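Local structure of diketoreductase (Acinetobacter baylyi, 4E12) at residues H26-T31 with A174-M179; D38-A43 with I73-D78; G49-Y54 with A65-L70; F117-S122 with D137-L142; A213-I218 with E278-Y283. The protein reduces dicarbonyl compounds with NADH and probably also interconverts (3S)-3-hydroxyacyl-CoA and 3-oxoacyl-CoA. All blocks are in the same frame, centred on the assembly; numbering follows the deposited sequence.

Contact 1: residues H26-T31 with A174-M179; sequences HGFAVT and ASAIGM
A Schellman motif ends helix 164-176, and His26 and Phe28 pack against this helix end. Met179 N bonds back to Ala174 O, and Gly178 N bonds to Ser175 O at 2.8 Å. Gly178, at positive phi, is the C-prime residue. His26 lies just past the end of helix 14-25, so two helix ends meet here. The imidazole rests with one face on the backbone of the turn. Ile177 O stands over that face, nearer the ring's border than its centre, and Gly178 N is over the same face. The nearest pair is His26 CE1 and Ile177 O, at 3.2 Å. His26 ND1 is 3.4 Å from Ile177 O, but the angle is too poor for a hydrogen bond. That nitrogen bonds to Gln22 O, and Ile177 O is bonded by Gln22 NE2. Phe28 brings the apolar part. Its CZ meets Ala176 CB at 3.8 Å, with the methyl at the ring edge and in its plane. CE1 meets Ile177 CG2 at 3.5 Å. In Ile177, CG1 stands between the backbone N and the carbonyl carbon (chi1 59°), and CG2 lies beside the N, where it reaches the phenyl ring. Phe28 leads into strand 29-33 and also packs edge-to-face with Phe173 of helix 164-176. Phe28 and Ile177 both touch Thr23 of helix 14-25, and Phe28 reaches Val7 of strand 6-10.

Contact 2: residues D38-A43 with I73-D78; sequences DALDAA and IRYSDD
Leu40 and Tyr75 both carry CG anti to their own carbonyl carbon, beside the backbone N (chi1 -68° and -58°). Both side chains start out toward the other segment. The Leu40 chain then runs on with CD1 anti to CA (chi2 175°), and its two methyls settle on the backbone of strand 74-76. Leu40 CD2 is 3.5 Å from Ser76 O. CD1 goes on past the peptide and meets Asp77 CB at 3.8 Å. CD2 also touches Tyr75 CB, at 4.1 Å. The phenol ring comes next to the helix backbone. Its CD1 is 4.0 Å from Leu40 O, while Ala43 C is at the ring edge, near its plane. Ala43 CB adds a looser touch to Tyr75 CE1, at 4.5 Å. Ile73 CG2, from just before the strand, covers one face of the ring near its border. No hydrogen bond crosses between the two segments, so the contact is held by packing. Beyond it, Ser76 OG accepts from Asp78 N in an ST turn, and Asp78 is the N-cap residue of helix 79-82. Leu40 also touches Asp34 and Ala43 touches Thr12, two residues that bind NAD(+). Helix segment 38-43 runs nearly antiparallel to strand 74-76, at 155°. This is the helix-on-sheet packing of a beta-alpha-beta unit in a Rossmann fold, with strand 74-76 next to strand 29-33.

Contact 3: residues G49-Y54 with A65-L70; sequences GLAAVY and AAQKAL
Ala51 and Ala66 meet where the two segments come closest, with their CA atoms 5.0 Å apart. The methyl of Ala66 sits on the backbone of the other helix: its CB is 3.4 Å from Ala51 O. The two methyls face each other, CB to CB, at 4.2 Å. Leu70 comes in one turn further on. Its CG is anti to the backbone N (chi1 168°), and CD2 touches Ala51 CB at 4.2 Å. Tyr54 takes part through its CB alone, 4.2 Å from Ala66 CB. The side chain of Gln67 bends at chi2, and its end comes up to Ala51 CB. This is a helical hairpin within the NAD-binding domain: segments 49-54 and 65-70, of helices 37-57 and 65-72, run nearly antiparallel, at 155°. Their segment axes are 8.8 Å apart, a spacing that small alanine side chains permit. Further out, the Tyr54 ring leads away from helix 65-72 toward helix 14-25. There its OH bonds to Gln22 OE1, and the ring packs edge-to-face with both Phe21 and Phe25. It also meets Trp149. Phe21 touches Ala51 as well. Leu70 rests on Phe47 and Glu48, one turn earlier in helix 37-57.

Contact 4: residues F117-S122 with D137-L142; sequences FATNSS and DKFLAL
The Phe139 ring, the Thr119 methyl and Phe117 CB meet on one face of two parallel strands. The Phe139 CG is anti to its backbone N (chi1 -180°), and the ring reaches over the neighbouring strand. Its CD2 meets Phe117 CB at 3.6 Å, and CZ meets Thr119 CG2 at 3.8 Å. The same Thr119 methyl touches Ala141 CB at 3.7 Å. On the other face Ala118 CB touches both Leu140 CD1, at 3.7 Å, and Leu142 CB. The backbones are zipped by four hydrogen bonds. Phe117 N gives to Lys138 O at 2.8 Å, and Leu140 N to Phe117 O. Thr119 N gives to Leu140 O and Leu142 N to Thr119 O, both at 2.9 Å. CA-H...O contacts lie between them, such as Ala118 CA to Leu140 O. At the C-terminal edge Thr119 OG1 accepts from Ser121 N in an ST turn and also bonds Glu91. Next come Asn120 and Ser122, both NAD(+)-binding residues. Asn120 OD1 bonds to Phe144 N. Ser122 OG bonds to NE2 of His143, which is predicted to be important for catalysis. The two strands belong to the beta-alpha-beta unit of strand 116-119, helix 126-133 and strand 139-144. Helices 97-110 and 126-133 cover the Phe139 face, and helix 164-176 meets Leu140 and Leu142 on the other.

Contact 5: residues A213-I218 with E278-Y283; sequences ADPETI and EGFYRY
Tyr281 reaches across to the first turn of helix 215-226. Its CB sets off to one side of the helix. CG is anti to the carbonyl carbon, beside the backbone N (chi1 -63°). The far end of the ring reaches the helix. CE1 meets Glu216 CG at 4.2 Å. At the tip, OH is 3.8 Å from Glu216 CA and also 3.8 Å from Pro215 O. The hydroxyl finds its hydrogen bond with Asp219 OD2, one turn on in the same helix. The Glu216 chain bends at chi2 (73°) and slides past the tyrosine in the opposite direction, with carboxylate and ring planes 68° apart. Beside it Phe280 CD1 touches Pro215 CG at 3.9 Å, and the two side chains cross at about a right angle. Phe280 also packs on Phe233, Phe258 and Leu262, inside the helical C-terminal domain. The helix start is fixed by Asp214 at the N-cap. Its OD2 accepts from Thr217 N at 2.7 Å and from Thr217 OG1 at 2.6 Å, the second from above the carboxylate plane. In the second subunit, Lys185 packs on Asp214 and Ile182 on Thr217. No hydrogen bond joins the two segments, so they meet by van der Waals packing, part apolar and part against polar atoms. The Tyr281-Asp219 bond adds a polar tie from the C-terminal tail to the helix, and Asp237 holds the tail's backbone at Phe280 N and Tyr281 N.

Overall arrangement
From the N terminus, contact 1 opens first, at 26-31, and closes late, at 174-179. Its loop encloses most of the NAD-binding domain. Contacts 2, 3 and 4 all nest inside it. Contact 2 closes 38-43 on 73-78, and contact 3 is nested within that loop, sharing helix 37-57. Contact 4 follows in series as a short beta-alpha-beta loop. None of them cross. Contacts 1 and 2 touch through neighbouring strands 29-33 and 74-76, where Val30 O probably accepts from Arg74 N, and contact 4 reaches the same sheet. Contact 5 comes last and closes 213-218 on 278-283, at the C terminus of the helical domain, its centre about 38 Å from that of contact 1.

Contact 1: residues H26-T31 with A174-M179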
# COMPACT_ATOMS: atom_id res chain seq x y z
N HIS A 26 31.09 3.53 -7.47
CA HIS A 26 31.50 3.41 -6.07
C HIS A 26 32.85 2.77 -5.84
O HIS A 26 33.14 2.33 -4.72
CB HIS A 26 30.45 2.71 -5.23
CG HIS A 26 29.28 3.56 -4.87
ND1 HIS A 26 28.20 3.74 -5.70
CD2 HIS A 26 29.03 4.30 -3.76
CE1 HIS A 26 27.33 4.55 -5.12
NE2 HIS A 26 27.81 4.90 -3.95
N GLY A 27 33.68 2.68 -6.88
CA GLY A 27 35.08 2.37 -6.66
C GLY A 27 35.51 0.96 -6.99
O GLY A 27 36.71 0.67 -6.97
N PHE A 28 34.58 0.07 -7.29
CA PHE A 28 34.93 -1.31 -7.60
C PHE A 28 35.45 -1.43 -9.02
O PHE A 28 35.21 -0.55 -9.84
CB PHE A 28 33.73 -2.24 -7.38
CG PHE A 28 33.31 -2.35 -5.93
CD1 PHE A 28 32.55 -1.34 -5.34
CD2 PHE A 28 33.67 -3.45 -5.17
CE1 PHE A 28 32.17 -1.44 -4.01
CE2 PHE A 28 33.28 -3.55 -3.83
CZ PHE A 28 32.53 -2.54 -3.25
N ALA A 29 36.18 -2.51 -9.28
CA ALA A 29 36.68 -2.81 -10.62
C ALA A 29 35.66 -3.67 -11.33
O ALA A 29 35.50 -4.85 -11.02
CB ALA A 29 38.01 -3.54 -10.53
N VAL A 30 34.99 -3.07 -12.30
CA VAL A 30 33.84 -3.68 -12.94
C VAL A 30 34.17 -4.15 -14.34
O VAL A 30 34.79 -3.43 -15.14
CB VAL A 30 32.67 -2.68 -13.00
CG1 VAL A 30 31.50 -3.22 -13.82
CG2 VAL A 30 32.20 -2.37 -11.58
N THR A 31 33.76 -5.38 -14.62
CA THR A 31 33.76 -5.90 -15.98
C THR A 31 32.30 -6.12 -16.39
O THR A 31 31.55 -6.79 -15.67
CB THR A 31 34.49 -7.24 -16.07
OG1 THR A 31 35.85 -7.08 -15.64
CG2 THR A 31 34.48 -7.76 -17.50
N ALA A 174 26.48 -4.55 -0.81
CA ALA A 174 25.32 -3.72 -1.13
C ALA A 174 25.47 -2.30 -0.55
O ALA A 174 25.26 -1.28 -1.24
CB ALA A 174 24.05 -4.38 -0.62
N SER A 175 25.83 -2.22 0.72
CA SER A 175 25.97 -0.94 1.39
C SER A 175 27.10 -0.10 0.76
O SER A 175 26.93 1.11 0.54
CB SER A 175 26.25 -1.15 2.87
OG SER A 175 25.15 -1.77 3.49
N ALA A 176 28.22 -0.76 0.46
CA ALA A 176 29.40 -0.14 -0.16
C ALA A 176 29.10 0.47 -1.51
O ALA A 176 29.76 1.42 -1.93
CB ALA A 176 30.51 -1.17 -0.31
N ILE A 177 28.11 -0.08 -2.22
CA ILE A 177 27.73 0.54 -3.48
C ILE A 177 26.53 1.46 -3.29
O ILE A 177 25.84 1.84 -4.25
CB ILE A 177 27.48 -0.45 -4.64
CG1 ILE A 177 26.37 -1.44 -4.26
CG2 ILE A 177 28.78 -1.17 -5.01
CD1 ILE A 177 25.73 -2.11 -5.46
N GLY A 178 26.27 1.84 -2.05
CA GLY A 178 25.27 2.87 -1.83
C GLY A 178 23.83 2.39 -1.80
O GLY A 178 22.92 3.20 -1.95
N MET A 179 23.60 1.10 -1.60
CA MET A 179 22.23 0.59 -1.56
C MET A 179 21.81 0.44 -0.12
O MET A 179 22.65 0.36 0.77
CB MET A 179 22.16 -0.79 -2.22
CG MET A 179 22.74 -0.85 -3.62
SD MET A 179 21.99 0.29 -4.79
CE MET A 179 20.33 -0.30 -4.80

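Contact 2: residues D38-A43 with I73-D78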
# COMPACT_ATOMS: atom_id res chain seq x y z
N ASP A 38 28.51 -6.16 -30.71
CA ASP A 38 27.31 -5.35 -30.90
C ASP A 38 26.62 -5.05 -29.56
O ASP A 38 26.24 -3.90 -29.31
CB ASP A 38 26.32 -6.03 -31.84
CG ASP A 38 26.76 -5.99 -33.29
OD1 ASP A 38 27.70 -5.23 -33.62
OD2 ASP A 38 26.15 -6.72 -34.10
N ALA A 39 26.43 -6.06 -28.73
CA ALA A 39 25.83 -5.85 -27.41
C ALA A 39 26.75 -4.98 -26.54
O ALA A 39 26.29 -4.17 -25.74
CB ALA A 39 25.57 -7.17 -26.73
N LEU A 40 28.05 -5.17 -26.68
CA LEU A 40 29.00 -4.37 -25.90
C LEU A 40 29.00 -2.91 -26.33
O LEU A 40 29.20 -2.02 -25.50
CB LEU A 40 30.40 -4.97 -25.95
CG LEU A 40 30.59 -6.31 -25.25
CD1 LEU A 40 32.00 -6.80 -25.53
CD2 LEU A 40 30.35 -6.18 -23.76
N ASP A 41 28.80 -2.67 -27.62
CA ASP A 41 28.67 -1.30 -28.12
C ASP A 41 27.43 -0.64 -27.52
O ASP A 41 27.48 0.53 -27.13
CB ASP A 41 28.57 -1.27 -29.65
CG ASP A 41 29.89 -1.62 -30.33
OD1 ASP A 41 30.96 -1.55 -29.67
OD2 ASP A 41 29.86 -1.96 -31.53
N ALA A 42 26.33 -1.38 -27.43
CA ALA A 42 25.10 -0.83 -26.88
C ALA A 42 25.25 -0.56 -25.39
O ALA A 42 24.66 0.39 -24.86
CB ALA A 42 23.95 -1.77 -27.13
N ALA A 43 26.03 -1.38 -24.72
CA ALA A 43 26.28 -1.23 -23.29
C ALA A 43 27.05 0.06 -23.03
O ALA A 43 26.73 0.80 -22.09
CB ALA A 43 27.07 -2.42 -22.75
N ILE A 73 35.39 1.13 -16.71
CA ILE A 73 34.65 -0.13 -16.94
C ILE A 73 35.30 -0.98 -18.05
O ILE A 73 35.59 -0.48 -19.14
CB ILE A 73 33.17 0.15 -17.32
CG1 ILE A 73 32.43 0.73 -16.12
CG2 ILE A 73 32.52 -1.10 -17.87
CD1 ILE A 73 31.07 1.26 -16.42
N ARG A 74 35.52 -2.25 -17.76
CA ARG A 74 36.09 -3.17 -18.75
C ARG A 74 34.95 -3.93 -19.44
O ARG A 74 34.00 -4.35 -18.78
CB ARG A 74 37.06 -4.13 -18.05
CG ARG A 74 37.85 -5.04 -18.99
CD ARG A 74 38.99 -5.76 -18.28
NE ARG A 74 38.55 -6.75 -17.30
CZ ARG A 74 38.39 -8.05 -17.56
NH1 ARG A 74 38.63 -8.52 -18.77
NH2 ARG A 74 37.98 -8.88 -16.60
N TYR A 75 35.04 -4.08 -20.76
CA TYR A 75 34.01 -4.77 -21.53
C TYR A 75 34.56 -6.08 -22.01
O TYR A 75 35.70 -6.14 -22.47
CB TYR A 75 33.62 -3.96 -22.77
CG TYR A 75 33.12 -2.58 -22.46
CD1 TYR A 75 31.75 -2.31 -22.45
CD2 TYR A 75 34.00 -1.54 -22.17
CE1 TYR A 75 31.27 -1.05 -22.18
CE2 TYR A 75 33.53 -0.27 -21.88
CZ TYR A 75 32.16 -0.03 -21.89
OH TYR A 75 31.66 1.21 -21.62
N SER A 76 33.73 -7.11 -21.94
CA SER A 76 34.19 -8.44 -22.35
C SER A 76 33.06 -9.22 -23.01
O SER A 76 31.91 -9.14 -22.58
CB SER A 76 34.69 -9.19 -21.12
OG SER A 76 35.19 -10.46 -21.46
N ASP A 77 33.38 -9.99 -24.06
CA ASP A 77 32.41 -10.94 -24.59
C ASP A 77 32.98 -12.34 -24.55
O ASP A 77 32.59 -13.22 -25.33
CB ASP A 77 31.88 -10.56 -25.98
CG ASP A 77 32.94 -10.61 -27.07
OD1 ASP A 77 34.14 -10.85 -26.80
OD2 ASP A 77 32.54 -10.41 -28.24
N ASP A 78 33.91 -12.55 -23.63
CA ASP A 78 34.51 -13.85 -23.41
C ASP A 78 34.28 -14.19 -21.94
O ASP A 78 34.99 -13.68 -21.07
CB ASP A 78 36.01 -13.77 -23.72
CG ASP A 78 36.73 -15.09 -23.54
OD1 ASP A 78 36.15 -16.03 -22.96
OD2 ASP A 78 37.89 -15.18 -23.98

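Contact 3: residues G49-Y54 with A65-L70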
# COMPACT_ATOMS: atom_id res chain seq x y z
N GLY A 49 24.95 7.29 -21.21
CA GLY A 49 23.73 7.90 -20.69
C GLY A 49 23.64 7.92 -19.17
O GLY A 49 23.25 8.93 -18.56
N LEU A 50 23.99 6.80 -18.54
CA LEU A 50 24.00 6.72 -17.09
C LEU A 50 24.97 7.73 -16.49
O LEU A 50 24.67 8.35 -15.47
CB LEU A 50 24.29 5.29 -16.60
CG LEU A 50 23.22 4.23 -16.91
CD1 LEU A 50 23.72 2.83 -16.61
CD2 LEU A 50 21.95 4.53 -16.12
N ALA A 51 26.13 7.92 -17.12
CA ALA A 51 27.11 8.89 -16.63
C ALA A 51 26.47 10.27 -16.59
O ALA A 51 26.64 11.02 -15.63
CB ALA A 51 28.35 8.90 -17.51
N ALA A 52 25.74 10.58 -17.65
CA ALA A 52 25.04 11.85 -17.79
C ALA A 52 23.98 12.04 -16.69
O ALA A 52 23.89 13.10 -16.07
CB ALA A 52 24.40 11.95 -19.17
N VAL A 53 23.16 11.01 -16.48
CA VAL A 53 22.15 11.04 -15.42
C VAL A 53 22.82 11.25 -14.07
O VAL A 53 22.40 12.09 -13.26
CB VAL A 53 21.37 9.70 -15.35
CG1 VAL A 53 20.32 9.76 -14.25
CG2 VAL A 53 20.74 9.39 -16.70
N TYR A 54 23.86 10.48 -13.79
CA TYR A 54 24.55 10.60 -12.52
C TYR A 54 25.06 12.00 -12.28
O TYR A 54 24.81 12.59 -11.23
CB TYR A 54 25.69 9.59 -12.38
CG TYR A 54 25.21 8.25 -11.89
CD1 TYR A 54 25.83 7.62 -10.80
CD2 TYR A 54 24.14 7.60 -12.50
CE1 TYR A 54 25.39 6.39 -10.34
CE2 TYR A 54 23.69 6.37 -12.06
CZ TYR A 54 24.32 5.77 -10.98
OH TYR A 54 23.88 4.55 -10.54
N ALA A 65 33.49 12.87 -12.05
CA ALA A 65 33.51 11.61 -11.31
C ALA A 65 32.73 10.52 -12.07
O ALA A 65 33.19 9.37 -12.16
CB ALA A 65 32.97 11.79 -9.91
N ALA A 66 31.57 10.87 -12.63
CA ALA A 66 30.78 9.92 -13.41
C ALA A 66 31.59 9.39 -14.61
O ALA A 66 31.59 8.18 -14.87
CB ALA A 66 29.49 10.57 -13.88
N GLN A 67 32.25 10.28 -15.35
CA GLN A 67 33.10 9.86 -16.47
C GLN A 67 34.31 9.03 -16.05
O GLN A 67 34.70 8.10 -16.77
CB GLN A 67 33.55 11.04 -17.34
CG GLN A 67 32.58 11.39 -18.48
CD GLN A 67 31.21 11.82 -17.99
OE1 GLN A 67 31.00 12.05 -16.80
NE2 GLN A 67 30.27 11.92 -18.92
N LYS A 68 34.91 9.33 -14.92
CA LYS A 68 36.02 8.49 -14.47
C LYS A 68 35.48 7.07 -14.27
O LYS A 68 36.11 6.08 -14.67
CB LYS A 68 36.63 9.04 -13.17
CG LYS A 68 37.89 8.32 -12.70
CD LYS A 68 38.49 9.01 -11.48
CE LYS A 68 39.78 8.33 -11.02
NZ LYS A 68 39.57 6.92 -10.59
N ALA A 69 34.31 6.95 -13.65
CA ALA A 69 33.74 5.62 -13.45
C ALA A 69 33.49 4.97 -14.81
O ALA A 69 33.82 3.80 -15.03
CB ALA A 69 32.46 5.70 -12.65
N LEU A 70 32.92 5.74 -15.73
CA LEU A 70 32.62 5.26 -17.08
C LEU A 70 33.87 4.72 -17.77
O LEU A 70 33.88 3.61 -18.33
CB LEU A 70 32.05 6.42 -17.89
CG LEU A 70 31.90 6.27 -19.40
CD1 LEU A 70 30.93 5.13 -19.71
CD2 LEU A 70 31.41 7.58 -19.99

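Contact 4: residues F117-S122 with D137-L142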
# COMPACT_ATOMS: atom_id res chain seq x y z
N PHE A 117 28.31 -15.80 -6.53
CA PHE A 117 27.35 -15.60 -7.61
C PHE A 117 26.08 -14.96 -7.05
O PHE A 117 25.48 -15.47 -6.10
CB PHE A 117 26.93 -16.92 -8.27
CG PHE A 117 28.04 -17.66 -8.98
CD1 PHE A 117 29.25 -17.04 -9.27
CD2 PHE A 117 27.87 -18.98 -9.35
CE1 PHE A 117 30.27 -17.73 -9.93
CE2 PHE A 117 28.88 -19.68 -10.01
CZ PHE A 117 30.08 -19.05 -10.30
N ALA A 118 25.63 -13.87 -7.66
CA ALA A 118 24.35 -13.30 -7.25
C ALA A 118 23.45 -13.10 -8.46
O ALA A 118 23.86 -12.52 -9.47
CB ALA A 118 24.59 -11.98 -6.51
N THR A 119 22.21 -13.58 -8.36
CA THR A 119 21.21 -13.40 -9.42
C THR A 119 20.33 -12.17 -9.12
O THR A 119 19.99 -11.92 -7.96
CB THR A 119 20.30 -14.66 -9.54
OG1 THR A 119 19.30 -14.44 -10.54
CG2 THR A 119 19.64 -15.00 -8.21
N ASN A 120 19.98 -11.41 -10.16
CA ASN A 120 19.10 -10.25 -10.00
C ASN A 120 17.67 -10.64 -10.38
O ASN A 120 16.79 -9.78 -10.48
CB ASN A 120 19.58 -9.08 -10.88
CG ASN A 120 18.68 -7.85 -10.78
OD1 ASN A 120 18.36 -7.39 -9.68
ND2 ASN A 120 18.26 -7.34 -11.93
N SER A 121 17.43 -11.95 -10.54
CA SER A 121 16.19 -12.45 -11.16
C SER A 121 14.92 -12.01 -10.44
O SER A 121 14.82 -12.13 -9.22
CB SER A 121 16.22 -13.99 -11.27
OG SER A 121 15.08 -14.47 -11.95
N SER A 122 13.95 -11.49 -11.20
CA SER A 122 12.64 -11.14 -10.67
C SER A 122 11.58 -12.23 -10.89
O SER A 122 10.46 -12.10 -10.41
CB SER A 122 12.11 -9.82 -11.27
OG SER A 122 12.86 -8.69 -10.86
N ASP A 137 26.90 -22.76 -1.64
CA ASP A 137 27.27 -21.97 -0.47
C ASP A 137 27.62 -20.54 -0.86
O ASP A 137 27.73 -19.65 0.00
CB ASP A 137 28.44 -22.61 0.28
CG ASP A 137 29.66 -22.78 -0.61
OD1 ASP A 137 29.55 -23.43 -1.67
OD2 ASP A 137 30.73 -22.24 -0.24
N LYS A 138 27.79 -20.31 -2.16
CA LYS A 138 28.23 -19.01 -2.65
C LYS A 138 27.24 -18.40 -3.64
O LYS A 138 27.62 -17.52 -4.41
CB LYS A 138 29.61 -19.13 -3.31
CG LYS A 138 30.75 -19.48 -2.36
CD LYS A 138 32.06 -19.59 -3.12
CE LYS A 138 33.25 -19.76 -2.18
NZ LYS A 138 33.48 -18.55 -1.35
N PHE A 139 26.00 -18.88 -3.62
CA PHE A 139 24.98 -18.39 -4.54
C PHE A 139 23.82 -17.79 -3.76
O PHE A 139 23.34 -18.37 -2.79
CB PHE A 139 24.48 -19.53 -5.43
CG PHE A 139 23.43 -19.11 -6.40
CD1 PHE A 139 22.17 -19.70 -6.40
CD2 PHE A 139 23.70 -18.11 -7.34
CE1 PHE A 139 21.19 -19.32 -7.31
CE2 PHE A 139 22.73 -17.71 -8.25
CZ PHE A 139 21.47 -18.32 -8.24
N LEU A 140 23.38 -16.62 -4.18
CA LEU A 140 22.19 -16.00 -3.61
C LEU A 140 21.58 -15.02 -4.58
O LEU A 140 22.04 -14.88 -5.72
CB LEU A 140 22.51 -15.33 -2.26
CG LEU A 140 23.76 -14.45 -2.17
CD1 LEU A 140 23.70 -13.31 -3.17
CD2 LEU A 140 23.93 -13.92 -0.76
N ALA A 141 20.52 -14.35 -4.15
CA ALA A 141 19.92 -13.32 -4.98
C ALA A 141 20.29 -11.97 -4.42
O ALA A 141 20.31 -11.79 -3.20
CB ALA A 141 18.41 -13.48 -5.03
N LEU A 142 20.62 -11.04 -5.31
CA LEU A 142 20.81 -9.64 -5.00
C LEU A 142 19.96 -8.87 -6.00
O LEU A 142 20.31 -8.75 -7.17
CB LEU A 142 22.29 -9.26 -5.17
CG LEU A 142 22.66 -7.84 -4.72
CD1 LEU A 142 22.42 -7.74 -3.21
CD2 LEU A 142 24.11 -7.54 -5.06

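Contact 5: residues A213-I218 with E278-Y283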
# COMPACT_ATOMS: atom_id res chain seq x y z
N ALA A 213 -15.27 2.13 -8.37
CA ALA A 213 -14.82 3.51 -8.27
C ALA A 213 -13.91 3.84 -9.44
O ALA A 213 -13.35 2.94 -10.07
CB ALA A 213 -14.06 3.71 -6.95
N ASP A 214 -13.74 5.13 -9.75
CA ASP A 214 -12.84 5.49 -10.86
C ASP A 214 -11.41 5.58 -10.33
O ASP A 214 -11.20 5.58 -9.11
CB ASP A 214 -13.31 6.77 -11.56
CG ASP A 214 -13.32 7.97 -10.66
OD1 ASP A 214 -14.06 8.93 -10.95
OD2 ASP A 214 -12.58 7.96 -9.66
N PRO A 215 -10.39 5.65 -11.21
CA PRO A 215 -9.00 5.73 -10.73
C PRO A 215 -8.68 6.89 -9.81
O PRO A 215 -7.96 6.72 -8.83
CB PRO A 215 -8.17 5.83 -12.01
CG PRO A 215 -8.99 5.19 -13.03
CD PRO A 215 -10.43 5.56 -12.68
N GLU A 216 -9.19 8.06 -10.14
CA GLU A 216 -8.97 9.25 -9.34
C GLU A 216 -9.49 9.04 -7.92
O GLU A 216 -8.85 9.42 -6.94
CB GLU A 216 -9.64 10.48 -9.99
CG GLU A 216 -9.08 10.86 -11.36
CD GLU A 216 -9.47 9.90 -12.50
OE1 GLU A 216 -10.30 8.99 -12.30
OE2 GLU A 216 -8.93 10.07 -13.62
N THR A 217 -10.67 8.42 -7.81
CA THR A 217 -11.25 8.21 -6.50
C THR A 217 -10.45 7.19 -5.69
O THR A 217 -10.23 7.35 -4.49
CB THR A 217 -12.69 7.71 -6.67
OG1 THR A 217 -13.44 8.71 -7.35
CG2 THR A 217 -13.33 7.45 -5.33
N ILE A 218 -9.99 6.14 -6.35
CA ILE A 218 -9.23 5.10 -5.68
C ILE A 218 -7.91 5.69 -5.19
O ILE A 218 -7.50 5.49 -4.03
CB ILE A 218 -9.03 3.90 -6.63
CG1 ILE A 218 -10.41 3.35 -7.03
CG2 ILE A 218 -8.15 2.84 -6.01
CD1 ILE A 218 -10.40 2.28 -8.09
N GLU A 278 1.26 9.75 -20.94
CA GLU A 278 -0.13 9.57 -20.54
C GLU A 278 -0.40 8.10 -20.26
O GLU A 278 -0.02 7.24 -21.06
CB GLU A 278 -1.09 10.04 -21.62
CG GLU A 278 -2.55 9.93 -21.20
CD GLU A 278 -3.52 10.57 -22.17
OE1 GLU A 278 -3.07 11.10 -23.20
OE2 GLU A 278 -4.73 10.55 -21.88
N GLY A 279 -1.03 7.84 -19.13
CA GLY A 279 -1.56 6.52 -18.82
C GLY A 279 -2.94 6.66 -18.21
O GLY A 279 -3.85 7.22 -18.83
N PHE A 280 -3.12 6.17 -16.99
CA PHE A 280 -4.32 6.53 -16.24
C PHE A 280 -4.42 8.05 -16.09
O PHE A 280 -5.52 8.61 -16.06
CB PHE A 280 -4.32 5.84 -14.88
CG PHE A 280 -4.60 4.39 -14.98
CD1 PHE A 280 -5.91 3.95 -15.12
CD2 PHE A 280 -3.58 3.46 -14.93
CE1 PHE A 280 -6.19 2.60 -15.22
CE2 PHE A 280 -3.84 2.11 -15.02
CZ PHE A 280 -5.15 1.68 -15.17
N TYR A 281 -3.28 8.72 -15.98
CA TYR A 281 -3.26 10.19 -15.93
C TYR A 281 -2.54 10.76 -17.12
O TYR A 281 -1.77 10.06 -17.79
CB TYR A 281 -2.56 10.69 -14.66
CG TYR A 281 -3.27 10.29 -13.40
CD1 TYR A 281 -4.26 11.11 -12.83
CD2 TYR A 281 -2.96 9.09 -12.76
CE1 TYR A 281 -4.92 10.73 -11.65
CE2 TYR A 281 -3.60 8.71 -11.59
CZ TYR A 281 -4.58 9.52 -11.04
OH TYR A 281 -5.19 9.11 -9.88
N ARG A 282 -2.78 12.04 -17.39
CA ARG A 282 -2.10 12.75 -18.48
C ARG A 282 -0.97 13.56 -17.86
O ARG A 282 -1.18 14.25 -16.86
CB ARG A 282 -3.10 13.66 -19.22
CG ARG A 282 -2.55 14.25 -20.50
CD ARG A 282 -3.65 14.94 -21.30
NE ARG A 282 -3.20 15.32 -22.63
CZ ARG A 282 -3.95 15.94 -23.53
NH1 ARG A 282 -5.20 16.27 -23.25
NH2 ARG A 282 -3.45 16.24 -24.73
N TYR A 283 0.22 13.46 -18.43
CA TYR A 283 1.40 14.11 -17.86
C TYR A 283 1.90 15.24 -18.77
O TYR A 283 1.35 15.39 -19.89
CB TYR A 283 2.51 13.08 -17.60
CG TYR A 283 2.04 12.03 -16.62
CD1 TYR A 283 1.50 10.82 -17.07
CD2 TYR A 283 2.13 12.26 -15.25
CE1 TYR A 283 1.05 9.85 -16.16
CE2 TYR A 283 1.69 11.31 -14.34
CZ TYR A 283 1.15 10.11 -14.80
OH TYR A 283 0.73 9.19 -13.89